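Local atomic coordinates of protein deadlock (PDB entry 5XYV), a protein that takes part in oogenesis and germline maintenance in Drosophila as a component of the Rhino-Deadlock-Cutoff complex, binding Rhino directly through its N-terminal region. Residues 9-20 with 33-44. Residues are numbered along the deposited sequence; the frame is centred on the assembly and turned at random.
Sequences MSQKLSCWQHIL and WNTFFKGFLESW
Trp16 of helix 9-23 is the bump that fills a hollow lined by Trp33, Phe36, Phe37 and Phe40 of helix 30-45, at the core of an alpha-helical hairpin. The axes of segments 9-20 and 33-44 run roughly antiparallel at 137° and approach to 11.1 Å, a spacing that a large flat indole can bridge. With CG anti to the backbone N (chi1 -178°), the indole is carried toward helix 30-45, and Phe37 turns its edge onto one indole face, CD1 lying 3.5 Å from Trp16 CE2. Leu20 CG covers the opposite face near the rim, while Phe40 CG meets Trp16 CE3 at 3.7 Å. Replacing Trp16 with alanine is likely to leave a gap among Phe37, Phe40 and Trp33 and free the Phe37 ring to turn. At one end, the branched tip of Leu20 presses CD2 over the six-membered ring of Trp33, whose indole NE1 donates to Thr25 O. At the other, Lys12 suits its partly exposed place: its extended aliphatic chain covers a face of Trp44. Trp44 and Cys15 also pack against Phe30 of the Rhino chain, so the hairpin contributes to the Rhino-binding surface. Beyond the rings, Met9 SD lies 3.8 Å from Leu41 CD2.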
ATOM      1  N   MET C   9      -9.843 -15.707 -17.689  1.00 19.21           N
ATOM      2  CA  MET C   9      -9.042 -16.733 -17.015  1.00 17.38           C
ATOM      3  C   MET C   9      -7.694 -16.912 -17.708  1.00 18.51           C
ATOM      4  O   MET C   9      -6.671 -17.018 -17.048  1.00 21.84           O
ATOM      5  CB  MET C   9      -9.794 -18.064 -16.936  1.00 26.34           C
ATOM      6  CG  MET C   9      -9.024 -19.202 -16.217  1.00 22.03           C
ATOM      7  SD  MET C   9      -8.419 -18.794 -14.541  1.00 28.52           S
ATOM      8  CE  MET C   9      -9.955 -18.626 -13.627  1.00 38.59           C
ATOM      9  N   SER C  10      -7.699 -16.903 -19.037  1.00 20.13           N
ATOM     10  CA  SER C  10      -6.486 -17.117 -19.814  1.00 20.14           C
ATOM     11  C   SER C  10      -5.451 -16.050 -19.505  1.00 20.02           C
ATOM     12  O   SER C  10      -4.253 -16.311 -19.526  1.00 22.77           O
ATOM     13  CB  SER C  10      -6.809 -17.151 -21.316  1.00 25.77           C
ATOM     14  OG  SER C  10      -7.241 -15.895 -21.786  1.00 21.04           O
ATOM     15  N   GLN C  11      -5.923 -14.845 -19.215  1.00 22.84           N
ATOM     16  CA  GLN C  11      -5.048 -13.758 -18.796  1.00 20.81           C
ATOM     17  C   GLN C  11      -4.409 -13.946 -17.429  1.00 18.59           C
ATOM     18  O   GLN C  11      -3.231 -13.595 -17.226  1.00 18.94           O
ATOM     19  CB  GLN C  11      -5.820 -12.436 -18.818  1.00 19.43           C
ATOM     20  CG  GLN C  11      -6.001 -11.892 -20.204  1.00 23.55           C
ATOM     21  CD  GLN C  11      -6.829 -10.642 -20.206  1.00 24.33           C
ATOM     22  OE1 GLN C  11      -7.853 -10.567 -19.538  1.00 24.59           O
ATOM     23  NE2 GLN C  11      -6.336  -9.620 -20.872  1.00 27.29           N
ATOM     24  N   LYS C  12      -5.193 -14.440 -16.474  1.00 17.43           N
ATOM     25  CA  LYS C  12      -4.643 -14.731 -15.164  1.00 18.44           C
ATOM     26  C   LYS C  12      -3.602 -15.861 -15.234  1.00 16.99           C
ATOM     27  O   LYS C  12      -2.570 -15.814 -14.572  1.00 17.57           O
ATOM     28  CB  LYS C  12      -5.754 -15.091 -14.193  1.00 22.82           C
ATOM     29  CG  LYS C  12      -6.782 -14.005 -13.977  1.00 23.08           C
ATOM     30  CD  LYS C  12      -8.066 -14.619 -13.425  1.00 21.61           C
ATOM     31  CE  LYS C  12      -9.099 -13.552 -13.178  1.00 26.65           C
ATOM     32  NZ  LYS C  12     -10.377 -14.128 -12.713  1.00 26.59           N
ATOM     33  N   LEU C  13      -3.865 -16.871 -16.046  1.00 15.85           N
ATOM     34  CA  LEU C  13      -2.896 -17.962 -16.186  1.00 19.83           C
ATOM     35  C   LEU C  13      -1.549 -17.477 -16.775  1.00 20.82           C
ATOM     36  O   LEU C  13      -0.491 -17.938 -16.359  1.00 19.37           O
ATOM     37  CB  LEU C  13      -3.483 -19.096 -17.045  1.00 19.73           C
ATOM     38  CG  LEU C  13      -4.694 -19.812 -16.431  1.00 22.26           C
ATOM     39  CD1 LEU C  13      -5.062 -21.100 -17.173  1.00 23.59           C
ATOM     40  CD2 LEU C  13      -4.492 -20.071 -14.948  1.00 19.65           C
ATOM     41  N   SER C  14      -1.596 -16.544 -17.723  1.00 19.34           N
ATOM     42  CA  SER C  14      -0.396 -15.955 -18.297  1.00 17.29           C
ATOM     43  C   SER C  14       0.400 -15.205 -17.238  1.00 18.12           C
ATOM     44  O   SER C  14       1.630 -15.343 -17.142  1.00 19.85           O
ATOM     45  CB  SER C  14      -0.766 -15.012 -19.441  1.00 21.77           C
ATOM     46  OG  SER C  14      -1.411 -15.733 -20.466  1.00 28.46           O
ATOM     47  N   CYS C  15      -0.309 -14.431 -16.431  1.00 12.86           N
ATOM     48  CA  CYS C  15       0.304 -13.733 -15.313  1.00 17.15           C
ATOM     49  C   CYS C  15       0.905 -14.716 -14.316  1.00 16.14           C
ATOM     50  O   CYS C  15       1.965 -14.455 -13.769  1.00 18.67           O
ATOM     51  CB  CYS C  15      -0.709 -12.816 -14.601  1.00 16.20           C
ATOM     52  SG  CYS C  15      -1.202 -11.374 -15.546  1.00 43.18           S
ATOM     53  N   TRP C  16       0.242 -15.853 -14.108  1.00 14.71           N
ATOM     54  CA  TRP C  16       0.804 -16.877 -13.236  1.00 16.08           C
ATOM     55  C   TRP C  16       2.099 -17.376 -13.824  1.00 16.69           C
ATOM     56  O   TRP C  16       3.086 -17.546 -13.121  1.00 16.59           O
ATOM     57  CB  TRP C  16      -0.165 -18.053 -13.030  1.00 19.82           C
ATOM     58  CG  TRP C  16       0.366 -19.111 -12.088  1.00 21.47           C
ATOM     59  CD1 TRP C  16       0.685 -20.412 -12.392  1.00 23.23           C
ATOM     60  CD2 TRP C  16       0.642 -18.952 -10.687  1.00 24.26           C
ATOM     61  NE1 TRP C  16       1.136 -21.069 -11.263  1.00 22.65           N
ATOM     62  CE2 TRP C  16       1.121 -20.191 -10.204  1.00 23.15           C
ATOM     63  CE3 TRP C  16       0.535 -17.879  -9.790  1.00 20.30           C
ATOM     64  CZ2 TRP C  16       1.480 -20.385  -8.867  1.00 23.90           C
ATOM     65  CZ3 TRP C  16       0.903 -18.076  -8.466  1.00 23.12           C
ATOM     66  CH2 TRP C  16       1.362 -19.314  -8.019  1.00 19.89           C
ATOM     67  N   GLN C  17       2.097 -17.584 -15.133  1.00 19.15           N
ATOM     68  CA  GLN C  17       3.278 -18.099 -15.806  1.00 19.69           C
ATOM     69  C   GLN C  17       4.436 -17.097 -15.682  1.00 22.68           C
ATOM     70  O   GLN C  17       5.606 -17.489 -15.584  1.00 23.45           O
ATOM     71  CB  GLN C  17       2.945 -18.400 -17.268  1.00 22.14           C
ATOM     72  CG  GLN C  17       3.795 -19.456 -17.906  1.00 29.24           C
ATOM     73  CD  GLN C  17       3.717 -20.789 -17.168  1.00 32.04           C
ATOM     74  OE1 GLN C  17       2.646 -21.212 -16.711  1.00 32.88           O
ATOM     75  NE2 GLN C  17       4.862 -21.438 -17.018  1.00 28.36           N
ATOM     76  N   HIS C  18       4.092 -15.809 -15.666  1.00 17.54           N
ATOM     77  CA  HIS C  18       5.063 -14.734 -15.405  1.00 22.12           C
ATOM     78  C   HIS C  18       5.698 -14.865 -14.028  1.00 22.13           C
ATOM     79  O   HIS C  18       6.916 -14.735 -13.881  1.00 20.30           O
ATOM     80  CB  HIS C  18       4.402 -13.347 -15.509  1.00 19.83           C
ATOM     81  CG  HIS C  18       3.973 -12.979 -16.891  1.00 22.20           C
ATOM     82  ND1 HIS C  18       3.048 -11.986 -17.146  1.00 19.77           N
ATOM     83  CD2 HIS C  18       4.357 -13.456 -18.101  1.00 21.06           C
ATOM     84  CE1 HIS C  18       2.874 -11.876 -18.449  1.00 19.21           C
ATOM     85  NE2 HIS C  18       3.657 -12.753 -19.051  1.00 24.29           N
ATOM     86  N   ILE C  19       4.862 -15.072 -13.016  1.00 20.16           N
ATOM     87  CA  ILE C  19       5.360 -15.293 -11.663  1.00 21.48           C
ATOM     88  C   ILE C  19       6.282 -16.525 -11.622  1.00 18.73           C
ATOM     89  O   ILE C  19       7.364 -16.469 -11.046  1.00 21.21           O
ATOM     90  CB  ILE C  19       4.210 -15.459 -10.654  1.00 18.23           C
ATOM     91  CG1 ILE C  19       3.431 -14.150 -10.524  1.00 15.51           C
ATOM     92  CG2 ILE C  19       4.730 -15.923  -9.288  1.00 18.38           C
ATOM     93  CD1 ILE C  19       2.184 -14.294  -9.736  1.00 17.95           C
ATOM     94  N   LEU C  20       5.868 -17.616 -12.251  1.00 21.14           N
ATOM     95  CA  LEU C  20       6.708 -18.810 -12.312  1.00 20.51           C
ATOM     96  C   LEU C  20       8.030 -18.560 -13.042  1.00 23.22           C
ATOM     97  O   LEU C  20       9.066 -18.990 -12.593  1.00 23.62           O
ATOM     98  CB  LEU C  20       5.960 -19.970 -12.975  1.00 23.52           C
ATOM     99  CG  LEU C  20       4.688 -20.440 -12.249  1.00 19.96           C
ATOM    100  CD1 LEU C  20       3.954 -21.515 -13.057  1.00 19.03           C
ATOM    101  CD2 LEU C  20       5.034 -20.955 -10.881  1.00 20.53           C
ATOM    102  N   TRP C  33       3.431 -24.281  -4.172  1.00 27.22           N
ATOM    103  CA  TRP C  33       2.961 -23.639  -5.384  1.00 29.70           C
ATOM    104  C   TRP C  33       1.464 -23.759  -5.481  1.00 31.56           C
ATOM    105  O   TRP C  33       0.779 -22.797  -5.837  1.00 23.35           O
ATOM    106  CB  TRP C  33       3.609 -24.261  -6.634  1.00 21.53           C
ATOM    107  CG  TRP C  33       4.976 -23.766  -6.916  1.00 28.11           C
ATOM    108  CD1 TRP C  33       6.122 -24.505  -7.001  1.00 29.74           C
ATOM    109  CD2 TRP C  33       5.362 -22.406  -7.169  1.00 26.55           C
ATOM    110  NE1 TRP C  33       7.196 -23.687  -7.282  1.00 24.34           N
ATOM    111  CE2 TRP C  33       6.753 -22.391  -7.391  1.00 24.76           C
ATOM    112  CE3 TRP C  33       4.660 -21.197  -7.219  1.00 23.83           C
ATOM    113  CZ2 TRP C  33       7.460 -21.220  -7.662  1.00 30.51           C
ATOM    114  CZ3 TRP C  33       5.360 -20.040  -7.483  1.00 25.43           C
ATOM    115  CH2 TRP C  33       6.743 -20.060  -7.718  1.00 28.76           C
ATOM    116  N   ASN C  34       0.964 -24.961  -5.192  1.00 31.13           N
ATOM    117  CA  ASN C  34      -0.468 -25.200  -5.304  1.00 34.55           C
ATOM    118  C   ASN C  34      -1.264 -24.283  -4.398  1.00 28.21           C
ATOM    119  O   ASN C  34      -2.319 -23.804  -4.804  1.00 26.27           O
ATOM    120  CB  ASN C  34      -0.820 -26.660  -5.015  1.00 31.94           C
ATOM    121  CG  ASN C  34      -0.580 -27.556  -6.214  1.00 47.29           C
ATOM    122  OD1 ASN C  34      -0.278 -27.075  -7.309  1.00 45.46           O
ATOM    123  ND2 ASN C  34      -0.730 -28.861  -6.024  1.00 53.50           N
ATOM    124  N   THR C  35      -0.766 -24.018  -3.188  1.00 27.54           N
ATOM    125  CA  THR C  35      -1.529 -23.165  -2.255  1.00 33.88           C
ATOM    126  C   THR C  35      -1.494 -21.711  -2.690  1.00 30.11           C
ATOM    127  O   THR C  35      -2.502 -21.029  -2.639  1.00 31.87           O
ATOM    128  CB  THR C  35      -1.030 -23.247  -0.786  1.00 31.16           C
ATOM    129  OG1 THR C  35       0.262 -22.654  -0.674  1.00 36.20           O
ATOM    130  CG2 THR C  35      -0.997 -24.659  -0.311  1.00 26.89           C
ATOM    131  N   PHE C  36      -0.327 -21.252  -3.113  1.00 28.29           N
ATOM    132  CA  PHE C  36      -0.181 -19.921  -3.678  1.00 26.85           C
ATOM    133  C   PHE C  36      -1.032 -19.728  -4.923  1.00 26.93           C
ATOM    134  O   PHE C  36      -1.603 -18.656  -5.124  1.00 29.12           O
ATOM    135  CB  PHE C  36       1.287 -19.641  -4.017  1.00 28.32           C
ATOM    136  CG  PHE C  36       2.090 -19.223  -2.840  1.00 28.49           C
ATOM    137  CD1 PHE C  36       1.540 -18.378  -1.889  1.00 28.71           C
ATOM    138  CD2 PHE C  36       3.381 -19.672  -2.670  1.00 24.95           C
ATOM    139  CE1 PHE C  36       2.272 -18.003  -0.783  1.00 28.42           C
ATOM    140  CE2 PHE C  36       4.118 -19.288  -1.579  1.00 25.75           C
ATOM    141  CZ  PHE C  36       3.566 -18.463  -0.634  1.00 31.00           C
ATOM    142  N   PHE C  37      -1.119 -20.757  -5.757  1.00 28.09           N
ATOM    143  CA  PHE C  37      -1.929 -20.655  -6.961  1.00 30.32           C
ATOM    144  C   PHE C  37      -3.410 -20.518  -6.618  1.00 30.11           C
ATOM    145  O   PHE C  37      -4.133 -19.739  -7.253  1.00 26.72           O
ATOM    146  CB  PHE C  37      -1.714 -21.858  -7.879  1.00 21.91           C
ATOM    147  CG  PHE C  37      -2.546 -21.806  -9.131  1.00 27.38           C
ATOM    148  CD1 PHE C  37      -2.330 -20.815 -10.079  1.00 27.02           C
ATOM    149  CD2 PHE C  37      -3.549 -22.750  -9.362  1.00 32.97           C
ATOM    150  CE1 PHE C  37      -3.101 -20.757 -11.233  1.00 28.35           C
ATOM    151  CE2 PHE C  37      -4.316 -22.708 -10.503  1.00 25.63           C
ATOM    152  CZ  PHE C  37      -4.096 -21.709 -11.444  1.00 30.33           C
ATOM    153  N   LYS C  38      -3.856 -21.266  -5.616  1.00 33.23           N
ATOM    154  CA  LYS C  38      -5.245 -21.193  -5.174  1.00 32.88           C
ATOM    155  C   LYS C  38      -5.596 -19.811  -4.613  1.00 33.94           C
ATOM    156  O   LYS C  38      -6.690 -19.302  -4.829  1.00 36.79           O
ATOM    157  CB  LYS C  38      -5.526 -22.270  -4.126  1.00 38.81           C
ATOM    158  CG  LYS C  38      -6.980 -22.323  -3.660  1.00 44.49           C
ATOM    159  CD  LYS C  38      -7.178 -23.483  -2.698  1.00 51.24           C
ATOM    160  CE  LYS C  38      -8.612 -23.606  -2.223  1.00 55.09           C
ATOM    161  NZ  LYS C  38      -8.708 -24.754  -1.280  1.00 60.68           N
ATOM    162  N   GLY C  39      -4.666 -19.208  -3.890  1.00 27.86           N
ATOM    163  CA  GLY C  39      -4.867 -17.862  -3.396  1.00 31.98           C
ATOM    164  C   GLY C  39      -4.701 -16.820  -4.498  1.00 30.45           C
ATOM    165  O   GLY C  39      -5.268 -15.733  -4.428  1.00 28.61           O
ATOM    166  N   PHE C  40      -3.919 -17.147  -5.519  1.00 29.87           N
ATOM    167  CA  PHE C  40      -3.777 -16.251  -6.671  1.00 26.07           C
ATOM    168  C   PHE C  40      -5.092 -16.103  -7.415  1.00 22.14           C
ATOM    169  O   PHE C  40      -5.449 -15.020  -7.836  1.00 24.10           O
ATOM    170  CB  PHE C  40      -2.686 -16.777  -7.600  1.00 22.23           C
ATOM    171  CG  PHE C  40      -2.687 -16.151  -8.964  1.00 20.35           C
ATOM    172  CD1 PHE C  40      -2.203 -14.853  -9.156  1.00 20.38           C
ATOM    173  CD2 PHE C  40      -3.139 -16.865 -10.061  1.00 19.01           C
ATOM    174  CE1 PHE C  40      -2.193 -14.277 -10.434  1.00 23.92           C
ATOM    175  CE2 PHE C  40      -3.098 -16.304 -11.342  1.00 22.34           C
ATOM    176  CZ  PHE C  40      -2.637 -15.001 -11.519  1.00 20.86           C
ATOM    177  N   LEU C  41      -5.815 -17.197  -7.585  1.00 24.28           N
ATOM    178  CA  LEU C  41      -7.084 -17.143  -8.299  1.00 28.03           C
ATOM    179  C   LEU C  41      -8.176 -16.461  -7.481  1.00 34.08           C
ATOM    180  O   LEU C  41      -8.969 -15.678  -8.013  1.00 33.11           O
ATOM    181  CB  LEU C  41      -7.531 -18.543  -8.699  1.00 28.64           C
ATOM    182  CG  LEU C  41      -6.714 -19.175  -9.821  1.00 30.32           C
ATOM    183  CD1 LEU C  41      -7.213 -20.577 -10.053  1.00 32.79           C
ATOM    184  CD2 LEU C  41      -6.800 -18.342 -11.093  1.00 27.06           C
ATOM    185  N   GLU C  42      -8.182 -16.744  -6.183  1.00 32.03           N
ATOM    186  CA  GLU C  42      -9.095 -16.112  -5.249  1.00 37.02           C
ATOM    187  C   GLU C  42      -8.850 -14.597  -5.122  1.00 40.41           C
ATOM    188  O   GLU C  42      -9.766 -13.861  -4.766  1.00 42.37           O
ATOM    189  CB  GLU C  42      -8.996 -16.802  -3.867  1.00 33.59           C
ATOM    190  CG  GLU C  42      -9.495 -18.254  -3.867  1.00 44.40           C
ATOM    191  CD  GLU C  42      -9.183 -19.031  -2.589  1.00 48.79           C
ATOM    192  OE1 GLU C  42      -8.500 -18.486  -1.694  1.00 55.67           O
ATOM    193  OE2 GLU C  42      -9.578 -20.216  -2.508  1.00 46.82           O
ATOM    194  N   SER C  43      -7.631 -14.135  -5.414  1.00 30.43           N
ATOM    195  CA  SER C  43      -7.270 -12.731  -5.199  1.00 31.76           C
ATOM    196  C   SER C  43      -7.918 -11.796  -6.215  1.00 34.20           C
ATOM    197  O   SER C  43      -8.124 -10.612  -5.944  1.00 39.26           O
ATOM    198  CB  SER C  43      -5.750 -12.539  -5.237  1.00 27.84           C
ATOM    199  OG  SER C  43      -5.293 -12.417  -6.573  1.00 24.50           O
ATOM    200  N   TRP C  44      -8.228 -12.320  -7.389  1.00 33.50           N
ATOM    201  CA  TRP C  44      -8.918 -11.532  -8.402  1.00 32.64           C
ATOM    202  C   TRP C  44     -10.389 -11.345  -8.100  1.00 49.49           C
ATOM    203  O   TRP C  44     -10.970 -10.331  -8.478  1.00 44.40           O
ATOM    204  CB  TRP C  44      -8.789 -12.171  -9.785  1.00 26.23           C
ATOM    205  CG  TRP C  44      -7.394 -12.345 -10.230  1.00 29.95           C
ATOM    206  CD1 TRP C  44      -6.575 -13.414  -9.993  1.00 26.51           C
ATOM    207  CD2 TRP C  44      -6.630 -11.411 -10.990  1.00 26.56           C
ATOM    208  NE1 TRP C  44      -5.346 -13.191 -10.562  1.00 25.88           N
ATOM    209  CE2 TRP C  44      -5.355 -11.964 -11.187  1.00 23.15           C
ATOM    210  CE3 TRP C  44      -6.906 -10.145 -11.529  1.00 24.98           C
ATOM    211  CZ2 TRP C  44      -4.351 -11.310 -11.907  1.00 20.32           C
ATOM    212  CZ3 TRP C  44      -5.915  -9.499 -12.226  1.00 27.43           C
ATOM    213  CH2 TRP C  44      -4.653 -10.085 -12.419  1.00 22.31           C
TER
HETATM  214  O   HOH W   1      -9.851 -15.907 -10.333  1.00 33.45           O